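Local coordinates for putative peptide binding protein (Ruminococcus gnavus, PDB 3NOH) that is of unknown function but probably binds peptides, at residues Asp32-Glu37 and Glu41-Phe46; Phe46-Thr51 and Asp129-Asp134; Phe62-Ser67 and Glu82-Ala87. One frame throughout, in Å; residues are numbered along the deposited sequence.

Contact 1 of 3, residues Asp32-Glu37 and Glu41-Phe46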
loop_
_atom_site.group_PDB
_atom_site.type_symbol
_atom_site.label_atom_id
_atom_site.label_comp_id
_atom_site.label_asym_id
_atom_site.label_seq_id
_atom_site.Cartn_x
_atom_site.Cartn_y
_atom_site.Cartn_z
ATOM N N ASP A 32 -2.768 12.031 9.535
ATOM C CA ASP A 32 -1.688 12.886 9.982
ATOM C C ASP A 32 -0.327 12.331 9.637
ATOM O O ASP A 32 0.523 13.053 9.116
ATOM C CB ASP A 32 -1.791 13.141 11.492
ATOM C CG ASP A 32 -2.838 14.201 11.833
ATOM O OD1 ASP A 32 -3.361 14.839 10.885
ATOM O OD2 ASP A 32 -3.143 14.401 13.041
ATOM N N LYS A 33 -0.126 11.050 9.900
ATOM C CA LYS A 33 1.190 10.467 9.692
ATOM C C LYS A 33 1.617 10.253 8.267
ATOM O O LYS A 33 2.788 10.015 8.016
ATOM C CB LYS A 33 1.334 9.194 10.458
ATOM C CG LYS A 33 0.561 8.040 10.033
ATOM C CD LYS A 33 0.920 6.960 11.015
ATOM C CE LYS A 33 0.036 5.771 10.852
ATOM N NZ LYS A 33 0.329 4.814 11.981
ATOM N N LEU A 34 0.663 10.293 7.344
ATOM C CA LEU A 34 0.989 10.191 5.930
ATOM C C LEU A 34 0.615 11.488 5.207
ATOM O O LEU A 34 0.515 11.487 3.998
ATOM C CB LEU A 34 0.278 8.992 5.301
ATOM C CG LEU A 34 0.780 7.586 5.678
ATOM C CD1 LEU A 34 -0.150 6.529 5.076
ATOM C CD2 LEU A 34 2.275 7.361 5.290
ATOM N N SER A 35 0.448 12.595 5.931
ATOM C CA SER A 35 -0.042 13.830 5.340
ATOM C C SER A 35 1.025 14.679 4.654
ATOM O O SER A 35 0.685 15.631 3.979
ATOM C CB SER A 35 -0.706 14.698 6.393
ATOM O OG SER A 35 0.242 15.214 7.311
ATOM N N ASP A 36 2.303 14.346 4.863
ATOM C CA ASP A 36 3.406 15.028 4.193
ATOM C C ASP A 36 3.599 14.474 2.752
ATOM O O ASP A 36 3.882 13.317 2.549
ATOM C CB ASP A 36 4.675 14.886 5.062
ATOM C CG ASP A 36 5.857 15.655 4.513
ATOM O OD1 ASP A 36 6.579 15.083 3.678
ATOM O OD2 ASP A 36 6.058 16.801 4.947
ATOM N N GLU A 37 3.425 15.315 1.741
ATOM C CA GLU A 37 3.532 14.853 0.361
ATOM C C GLU A 37 4.889 14.199 0.010
ATOM O O GLU A 37 4.913 13.197 -0.686
ATOM C CB GLU A 37 3.237 16.023 -0.597
ATOM C CG GLU A 37 3.358 15.643 -2.058
ATOM C CD GLU A 37 2.751 16.696 -2.979
ATOM O OE1 GLU A 37 2.678 17.873 -2.570
ATOM O OE2 GLU A 37 2.326 16.326 -4.094
ATOM N N GLU A 41 5.574 10.614 -1.541
ATOM C CA GLU A 41 6.368 10.461 -2.776
ATOM C C GLU A 41 7.542 9.510 -2.538
ATOM O O GLU A 41 7.845 8.663 -3.383
ATOM C CB GLU A 41 6.834 11.825 -3.320
ATOM C CG GLU A 41 5.695 12.715 -3.893
ATOM C CD GLU A 41 4.870 11.996 -4.993
ATOM O OE1 GLU A 41 5.481 11.431 -5.935
ATOM O OE2 GLU A 41 3.623 11.972 -4.898
ATOM N N GLN A 42 8.195 9.615 -1.369
ATOM C CA GLN A 42 9.276 8.672 -1.065
ATOM C C GLN A 42 8.759 7.257 -1.054
ATOM O O GLN A 42 9.417 6.362 -1.596
ATOM C CB GLN A 42 9.939 8.969 0.273
ATOM C CG GLN A 42 10.851 10.126 0.295
ATOM C CD GLN A 42 11.616 10.162 1.600
ATOM O OE1 GLN A 42 12.340 9.227 1.907
ATOM N NE2 GLN A 42 11.453 11.231 2.367
ATOM N N LEU A 43 7.586 7.056 -0.433
ATOM C CA LEU A 43 6.963 5.709 -0.388
ATOM C C LEU A 43 6.622 5.165 -1.778
ATOM O O LEU A 43 6.813 3.967 -2.049
ATOM C CB LEU A 43 5.729 5.617 0.516
ATOM C CG LEU A 43 5.999 5.675 2.012
ATOM C CD1 LEU A 43 4.701 5.960 2.784
ATOM C CD2 LEU A 43 6.693 4.336 2.445
ATOM N N LYS A 44 6.089 6.021 -2.652
ATOM C CA LYS A 44 5.847 5.599 -4.006
ATOM C C LYS A 44 7.123 5.109 -4.677
ATOM O O LYS A 44 7.134 4.039 -5.300
ATOM C CB LYS A 44 5.250 6.765 -4.819
ATOM C CG LYS A 44 3.830 7.111 -4.440
ATOM C CD LYS A 44 3.360 8.346 -5.168
ATOM C CE LYS A 44 1.970 8.787 -4.789
ATOM N NZ LYS A 44 1.622 10.045 -5.521
ATOM N N ALA A 45 8.185 5.912 -4.554
ATOM C CA ALA A 45 9.476 5.590 -5.132
ATOM C C ALA A 45 9.997 4.285 -4.539
ATOM O O ALA A 45 10.610 3.474 -5.236
ATOM C CB ALA A 45 10.485 6.731 -4.887
ATOM N N PHE A 46 9.786 4.091 -3.241
ATOM C CA PHE A 46 10.288 2.877 -2.599
ATOM C C PHE A 46 9.578 1.650 -3.126
ATOM O O PHE A 46 10.213 0.643 -3.440
ATOM C CB PHE A 46 10.097 2.931 -1.091
ATOM C CG PHE A 46 10.808 1.807 -0.348
ATOM C CD1 PHE A 46 10.189 0.546 -0.213
ATOM C CD2 PHE A 46 12.036 2.023 0.223
ATOM C CE1 PHE A 46 10.826 -0.481 0.477
ATOM C CE2 PHE A 46 12.704 0.999 0.915
ATOM C CZ PHE A 46 12.079 -0.252 1.038
#

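Contact 2 of 3, residues Phe46-Thr51 and Asp129-Asp134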
loop_
_atom_site.group_PDB
_atom_site.type_symbol
_atom_site.label_atom_id
_atom_site.label_comp_id
_atom_site.label_asym_id
_atom_site.label_seq_id
_atom_site.Cartn_x
_atom_site.Cartn_y
_atom_site.Cartn_z
ATOM N N PHE A 46 9.786 4.091 -3.241
ATOM C CA PHE A 46 10.288 2.877 -2.599
ATOM C C PHE A 46 9.578 1.650 -3.126
ATOM O O PHE A 46 10.213 0.643 -3.440
ATOM C CB PHE A 46 10.097 2.931 -1.091
ATOM C CG PHE A 46 10.808 1.807 -0.348
ATOM C CD1 PHE A 46 10.189 0.546 -0.213
ATOM C CD2 PHE A 46 12.036 2.023 0.223
ATOM C CE1 PHE A 46 10.826 -0.481 0.477
ATOM C CE2 PHE A 46 12.704 0.999 0.915
ATOM C CZ PHE A 46 12.079 -0.252 1.038
ATOM N N VAL A 47 8.253 1.734 -3.198
ATOM C CA VAL A 47 7.467 0.614 -3.652
ATOM C C VAL A 47 7.787 0.211 -5.106
ATOM O O VAL A 47 7.778 -0.973 -5.408
ATOM C CB VAL A 47 5.937 0.871 -3.419
ATOM C CG1 VAL A 47 5.116 -0.210 -4.053
ATOM C CG2 VAL A 47 5.644 0.971 -1.924
ATOM N N THR A 48 8.116 1.173 -5.974
ATOM C CA THR A 48 8.490 0.885 -7.374
ATOM C C THR A 48 9.955 0.544 -7.582
ATOM O O THR A 48 10.396 0.412 -8.728
ATOM C CB THR A 48 8.147 2.081 -8.278
ATOM O OG1 THR A 48 8.926 3.226 -7.889
ATOM C CG2 THR A 48 6.664 2.407 -8.182
ATOM N N GLY A 49 10.732 0.431 -6.505
ATOM C CA GLY A 49 12.164 0.127 -6.619
ATOM C C GLY A 49 13.081 1.271 -7.015
ATOM O O GLY A 49 14.269 1.054 -7.178
ATOM N N LYS A 50 12.557 2.489 -7.178
ATOM C CA LYS A 50 13.395 3.643 -7.536
ATOM C C LYS A 50 14.323 4.071 -6.384
ATOM O O LYS A 50 15.307 4.771 -6.625
ATOM C CB LYS A 50 12.559 4.846 -8.027
ATOM C CG LYS A 50 11.817 4.606 -9.351
ATOM C CD LYS A 50 11.118 5.861 -9.893
ATOM N N THR A 51 13.999 3.670 -5.149
ATOM C CA THR A 51 14.847 3.909 -3.976
ATOM C C THR A 51 14.739 2.727 -3.021
ATOM O O THR A 51 13.734 2.023 -3.017
ATOM C CB THR A 51 14.437 5.211 -3.246
ATOM O OG1 THR A 51 15.337 5.455 -2.154
ATOM C CG2 THR A 51 12.956 5.122 -2.732
ATOM N N ASP A 129 -4.342 8.975 -2.347
ATOM C CA ASP A 129 -3.088 9.233 -3.050
ATOM C C ASP A 129 -2.513 7.873 -3.404
ATOM O O ASP A 129 -2.071 7.114 -2.521
ATOM C CB ASP A 129 -2.114 10.030 -2.213
ATOM C CG ASP A 129 -0.852 10.442 -3.012
ATOM O OD1 ASP A 129 -0.894 10.437 -4.259
ATOM O OD2 ASP A 129 0.196 10.733 -2.400
ATOM N N TYR A 130 -2.536 7.534 -4.702
ATOM C CA TYR A 130 -2.086 6.205 -5.084
ATOM C C TYR A 130 -1.180 6.174 -6.307
ATOM O O TYR A 130 -1.018 7.170 -7.025
ATOM C CB TYR A 130 -3.297 5.251 -5.283
ATOM C CG TYR A 130 -4.121 5.581 -6.445
ATOM C CD1 TYR A 130 -5.139 6.539 -6.384
ATOM C CD2 TYR A 130 -3.806 5.030 -7.715
ATOM C CE1 TYR A 130 -5.878 6.862 -7.519
ATOM C CE2 TYR A 130 -4.508 5.362 -8.839
ATOM C CZ TYR A 130 -5.516 6.282 -8.761
ATOM O OH TYR A 130 -6.237 6.538 -9.861
ATOM N N ILE A 131 -0.550 5.008 -6.483
ATOM C CA ILE A 131 0.292 4.704 -7.620
ATOM C C ILE A 131 -0.094 3.344 -8.205
ATOM O O ILE A 131 -0.414 2.408 -7.452
ATOM C CB ILE A 131 1.794 4.772 -7.218
ATOM C CG1 ILE A 131 2.708 4.551 -8.385
ATOM C CG2 ILE A 131 2.153 3.767 -6.113
ATOM C CD1 ILE A 131 4.172 5.004 -8.061
ATOM N N ILE A 132 -0.115 3.270 -9.535
ATOM C CA ILE A 132 -0.345 2.017 -10.266
ATOM C C ILE A 132 0.979 1.303 -10.419
ATOM O O ILE A 132 1.994 1.913 -10.819
ATOM C CB ILE A 132 -0.971 2.207 -11.661
ATOM C CG1 ILE A 132 -2.440 2.566 -11.562
ATOM C CG2 ILE A 132 -0.867 0.942 -12.510
ATOM C CD1 ILE A 132 -3.012 2.996 -12.852
ATOM N N LEU A 133 0.952 0.027 -10.045
ATOM C CA LEU A 133 2.095 -0.871 -10.070
ATOM C C LEU A 133 1.771 -1.938 -11.096
ATOM O O LEU A 133 0.648 -2.407 -11.160
ATOM C CB LEU A 133 2.279 -1.536 -8.724
ATOM C CG LEU A 133 2.470 -0.636 -7.521
ATOM C CD1 LEU A 133 2.412 -1.450 -6.243
ATOM C CD2 LEU A 133 3.807 0.141 -7.722
ATOM N N ASP A 134 2.782 -2.317 -11.881
ATOM C CA ASP A 134 2.652 -3.373 -12.862
ATOM C C ASP A 134 3.250 -4.676 -12.316
ATOM O O ASP A 134 4.322 -4.669 -11.703
ATOM C CB ASP A 134 3.358 -3.001 -14.151
ATOM C CG ASP A 134 3.105 -4.008 -15.232
ATOM O OD1 ASP A 134 1.967 -4.036 -15.783
ATOM O OD2 ASP A 134 4.037 -4.790 -15.502
#

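Contact 3 of 3, residues Phe62-Ser67 and Glu82-Ala87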
loop_
_atom_site.group_PDB
_atom_site.type_symbol
_atom_site.label_atom_id
_atom_site.label_comp_id
_atom_site.label_asym_id
_atom_site.label_seq_id
_atom_site.Cartn_x
_atom_site.Cartn_y
_atom_site.Cartn_z
ATOM N N PHE A 62 3.184 2.476 9.795
ATOM C CA PHE A 62 1.837 2.431 9.220
ATOM C C PHE A 62 1.494 1.024 8.803
ATOM O O PHE A 62 2.371 0.169 8.657
ATOM C CB PHE A 62 1.636 3.426 8.055
ATOM C CG PHE A 62 2.465 3.136 6.834
ATOM C CD1 PHE A 62 3.783 3.602 6.748
ATOM C CD2 PHE A 62 1.963 2.386 5.792
ATOM C CE1 PHE A 62 4.550 3.294 5.618
ATOM C CE2 PHE A 62 2.741 2.109 4.642
ATOM C CZ PHE A 62 4.028 2.564 4.567
ATOM N N ASP A 63 0.209 0.767 8.663
ATOM C CA ASP A 63 -0.270 -0.528 8.246
ATOM C C ASP A 63 -0.612 -0.502 6.760
ATOM O O ASP A 63 -1.127 0.493 6.206
ATOM C CB ASP A 63 -1.513 -0.920 9.059
ATOM C CG ASP A 63 -1.233 -1.085 10.557
ATOM O OD1 ASP A 63 -0.090 -1.330 10.925
ATOM O OD2 ASP A 63 -2.206 -0.947 11.358
ATOM N N ILE A 64 -0.451 -1.652 6.119
ATOM C CA ILE A 64 -0.912 -1.867 4.765
ATOM C C ILE A 64 -1.956 -2.975 4.761
ATOM O O ILE A 64 -1.676 -4.098 5.175
ATOM C CB ILE A 64 0.230 -2.286 3.795
ATOM C CG1 ILE A 64 1.294 -1.184 3.766
ATOM C CG2 ILE A 64 -0.339 -2.540 2.381
ATOM C CD1 ILE A 64 2.590 -1.523 2.999
ATOM N N TYR A 65 -3.166 -2.688 4.336
ATOM C CA TYR A 65 -4.216 -3.693 4.215
ATOM C C TYR A 65 -4.172 -4.403 2.866
ATOM O O TYR A 65 -3.756 -3.840 1.867
ATOM C CB TYR A 65 -5.594 -3.062 4.383
ATOM C CG TYR A 65 -5.884 -2.413 5.700
ATOM C CD1 TYR A 65 -5.129 -2.657 6.815
ATOM C CD2 TYR A 65 -7.007 -1.600 5.818
ATOM C CE1 TYR A 65 -5.441 -2.069 8.060
ATOM C CE2 TYR A 65 -7.335 -1.020 7.025
ATOM C CZ TYR A 65 -6.577 -1.287 8.145
ATOM O OH TYR A 65 -6.902 -0.683 9.355
ATOM N N VAL A 66 -4.597 -5.655 2.844
ATOM C CA VAL A 66 -4.601 -6.470 1.636
ATOM C C VAL A 66 -5.788 -7.420 1.719
ATOM O O VAL A 66 -6.128 -7.872 2.801
ATOM C CB VAL A 66 -3.273 -7.266 1.491
ATOM C CG1 VAL A 66 -3.036 -8.192 2.696
ATOM C CG2 VAL A 66 -3.233 -8.085 0.194
ATOM N N SER A 67 -6.381 -7.769 0.575
ATOM C CA SER A 67 -7.455 -8.745 0.615
ATOM C C SER A 67 -6.905 -10.169 0.871
ATOM O O SER A 67 -5.941 -10.628 0.221
ATOM C CB SER A 67 -8.152 -8.783 -0.724
ATOM O OG SER A 67 -9.058 -9.892 -0.792
ATOM N N GLU A 82 9.003 -6.700 4.690
ATOM C CA GLU A 82 10.378 -6.953 5.020
ATOM C C GLU A 82 11.336 -5.840 4.499
ATOM O O GLU A 82 12.227 -5.366 5.224
ATOM C CB GLU A 82 10.788 -8.308 4.466
ATOM C CG GLU A 82 12.132 -8.723 4.898
ATOM C CD GLU A 82 12.466 -10.124 4.395
ATOM O OE1 GLU A 82 11.526 -10.866 3.993
ATOM O OE2 GLU A 82 13.666 -10.451 4.402
ATOM N N ARG A 83 11.125 -5.413 3.258
ATOM C CA ARG A 83 11.997 -4.371 2.710
ATOM C C ARG A 83 11.761 -3.030 3.421
ATOM O O ARG A 83 12.739 -2.322 3.710
ATOM C CB ARG A 83 11.845 -4.241 1.187
ATOM C CG ARG A 83 12.307 -5.473 0.414
ATOM C CD ARG A 83 12.303 -5.232 -1.128
ATOM N NE ARG A 83 11.028 -4.755 -1.685
ATOM C CZ ARG A 83 10.022 -5.541 -2.076
ATOM N NH1 ARG A 83 10.116 -6.858 -1.946
ATOM N NH2 ARG A 83 8.928 -5.012 -2.607
ATOM N N LEU A 84 10.501 -2.690 3.704
ATOM C CA LEU A 84 10.217 -1.451 4.420
ATOM C C LEU A 84 10.822 -1.465 5.812
ATOM O O LEU A 84 11.466 -0.495 6.203
ATOM C CB LEU A 84 8.707 -1.181 4.470
ATOM C CG LEU A 84 8.078 -0.680 3.155
ATOM C CD1 LEU A 84 6.529 -0.852 3.258
ATOM C CD2 LEU A 84 8.567 0.786 2.873
ATOM N N ASN A 85 10.711 -2.592 6.533
ATOM C CA ASN A 85 11.298 -2.623 7.866
ATOM C C ASN A 85 12.810 -2.679 7.859
ATOM O O ASN A 85 13.471 -2.120 8.744
ATOM C CB ASN A 85 10.630 -3.679 8.739
ATOM C CG ASN A 85 9.176 -3.382 8.884
ATOM O OD1 ASN A 85 8.705 -2.375 8.298
ATOM N ND2 ASN A 85 8.437 -4.229 9.635
ATOM N N ASP A 86 13.390 -3.283 6.832
ATOM C CA ASP A 86 14.838 -3.213 6.649
ATOM C C ASP A 86 15.322 -1.762 6.465
ATOM O O ASP A 86 16.436 -1.414 6.860
ATOM C CB ASP A 86 15.254 -4.054 5.427
ATOM C CG ASP A 86 15.199 -5.565 5.696
ATOM O OD1 ASP A 86 15.006 -5.982 6.864
ATOM O OD2 ASP A 86 15.325 -6.340 4.726
ATOM N N ALA A 87 14.448 -0.933 5.884
ATOM C CA ALA A 87 14.736 0.479 5.628
ATOM C C ALA A 87 14.393 1.371 6.838
ATOM O O ALA A 87 14.543 2.585 6.778
ATOM C CB ALA A 87 14.002 0.943 4.390
#

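Contact 1 of 3, residues Asp32-Glu37 and Glu41-Phe46
E41 N donates to E37 O at 2.8 Å, an i to i+4 helical bond at the start of helix 37-47, with an N-H...O angle of 158°. The side chain of E41 crowds the same carbonyl, its CG lying 3.3 Å from E37 O. From here the two glutamates run side by side and point the same way, E37 CG 4.2 Å from E41 CG, while their carboxylate planes are turned 71° against each other. E37 keeps its chain extended. E41 instead bends at its second torsion (chi2 -55°), and its carboxylate reaches forward one turn to K44, where NZ forms a salt bridge with E41 OE2 at 2.8 Å, on the syn side but somewhat out of the carboxylate plane. The two acids come within 4.6 Å of each other, E37 OE2 to E41 OE2; any repulsion between them is probably eased by this lysine.

On the buried side the contact is apolar. CD2 of L34 meets CD1 of L43 at 3.8 Å, and the two leucine side chains cross at about a right angle. The chain leading into the helix is held locally: S35 N and S35 OG both donate to D32 O from the same face of its plane, the hydroxyl bond being 2.8 Å, and D36 is the N-cap, its OD1 taking the N-H of I39.

This contact therefore fastens the loop after strand 22-27 to the first turns of helix 37-47. R40 ties back to L34 O, K33 reaches S61 O, and L43 packs on M27 of strand 22-27, F62 of strand 61-67 and L84 of helix 71-86, so the helix lies against the sheet with its glutamates outward.

Contact 2 of 3, residues Phe46-Thr51 and Asp129-Asp134
The apolar touches carry this contact, and all of them are made by methyl groups of V47 and T48 against I131 and L133. V47 presents CG1 to both branches of L133, 3.7 Å from L133 CD1 and 3.9 Å from L133 CD2, the two side chains crossing at about a right angle. One residue on, T48 CG2 meets two partners, I131 CD1 at 3.6 Å and L133 CD2 at 3.7 Å. I131 and L133 alternate with I132, which points the other way, so a single face of the strand supplies both partners. I131 stretches its delta methyl out to T48, its CG1 standing opposite the backbone N (chi1 -176°).

The polar bonds are made on the helix side and do not join the two segments. T48 OG1 is tucked between its own N and carbonyl carbon (chi1 64°) and bonds to the carbonyls of K44 and A45, a turn back, which leaves the methyl for the strand. G49 then breaks the helix with positive phi in a Schellman motif; one of its bonds runs from G49 N to F46 O at 3.1 Å.

Charges work at the other end of the strand, where D129 forms salt bridges with R40 and K44 of the helix and so fastens the start of strand 129-134 to it.

The strand lies at an edge of the five-stranded mixed sheet, antiparallel to 22-27, with backbone bonds pairing D129 with M27, I131 with F25 and L133 with Y23. The C-terminal end of helix 37-47 covers this edge, and Y76 of helix 71-86 packs on both V47 and L133.

Contact 3 of 3, residues Phe62-Ser67 and Glu82-Ala87
Along 82-87 it is L84 that meets F62 and I64 of the strand, and R83 leads up to it by packing against F46 of the neighbouring helix. L84 points its side chain at the sheet, with CG opposite the carbonyl carbon (chi1 -75°), which carries CD1 out to the strand. This methyl does the touching: L84 CD1 meets I64 CD1 at 4.0 Å, the two side chains reaching toward each other tip to tip, and comes to 4.4 Å from CZ of F62, obliquely to the ring. F62 swings its ring toward the helix although its CB does not start in that direction. In one of its two conformers, N85 accepts through OD1 from V91 N of the next strand. A87 ends the segment and packs on F46.

The two segments belong to the beta-alpha-beta unit of strand 61-67, helix 71-86 and strand 90-96. I64 and F62 also pack on V91, and L84 also on F46, so the three side chains lie buried between the sheet and the two helices. Between 62-67 and 82-87 the touches are methyl against methyl and ring: the pairing rests on shape and burial, without a directional bond to fix its angle.

From the N terminus the chain leaves strand 22-27, and contact 1 closes a short local loop, with only three helical residues between its segments, as helix 37-47 begins. Contact 2 opens at F46, which it shares with contact 1, and closes only at strand 129-134, with 77 residues between its segments. Contact 3 lies wholly within that span, 62-67 meeting 82-87 over 14 residues, so none of the loops cross. F46 also packs against the end of helix 71-86, and so joins contacts 1 and 2 to contact 3. Together they set helices 37-47 and 71-86 against the sheet.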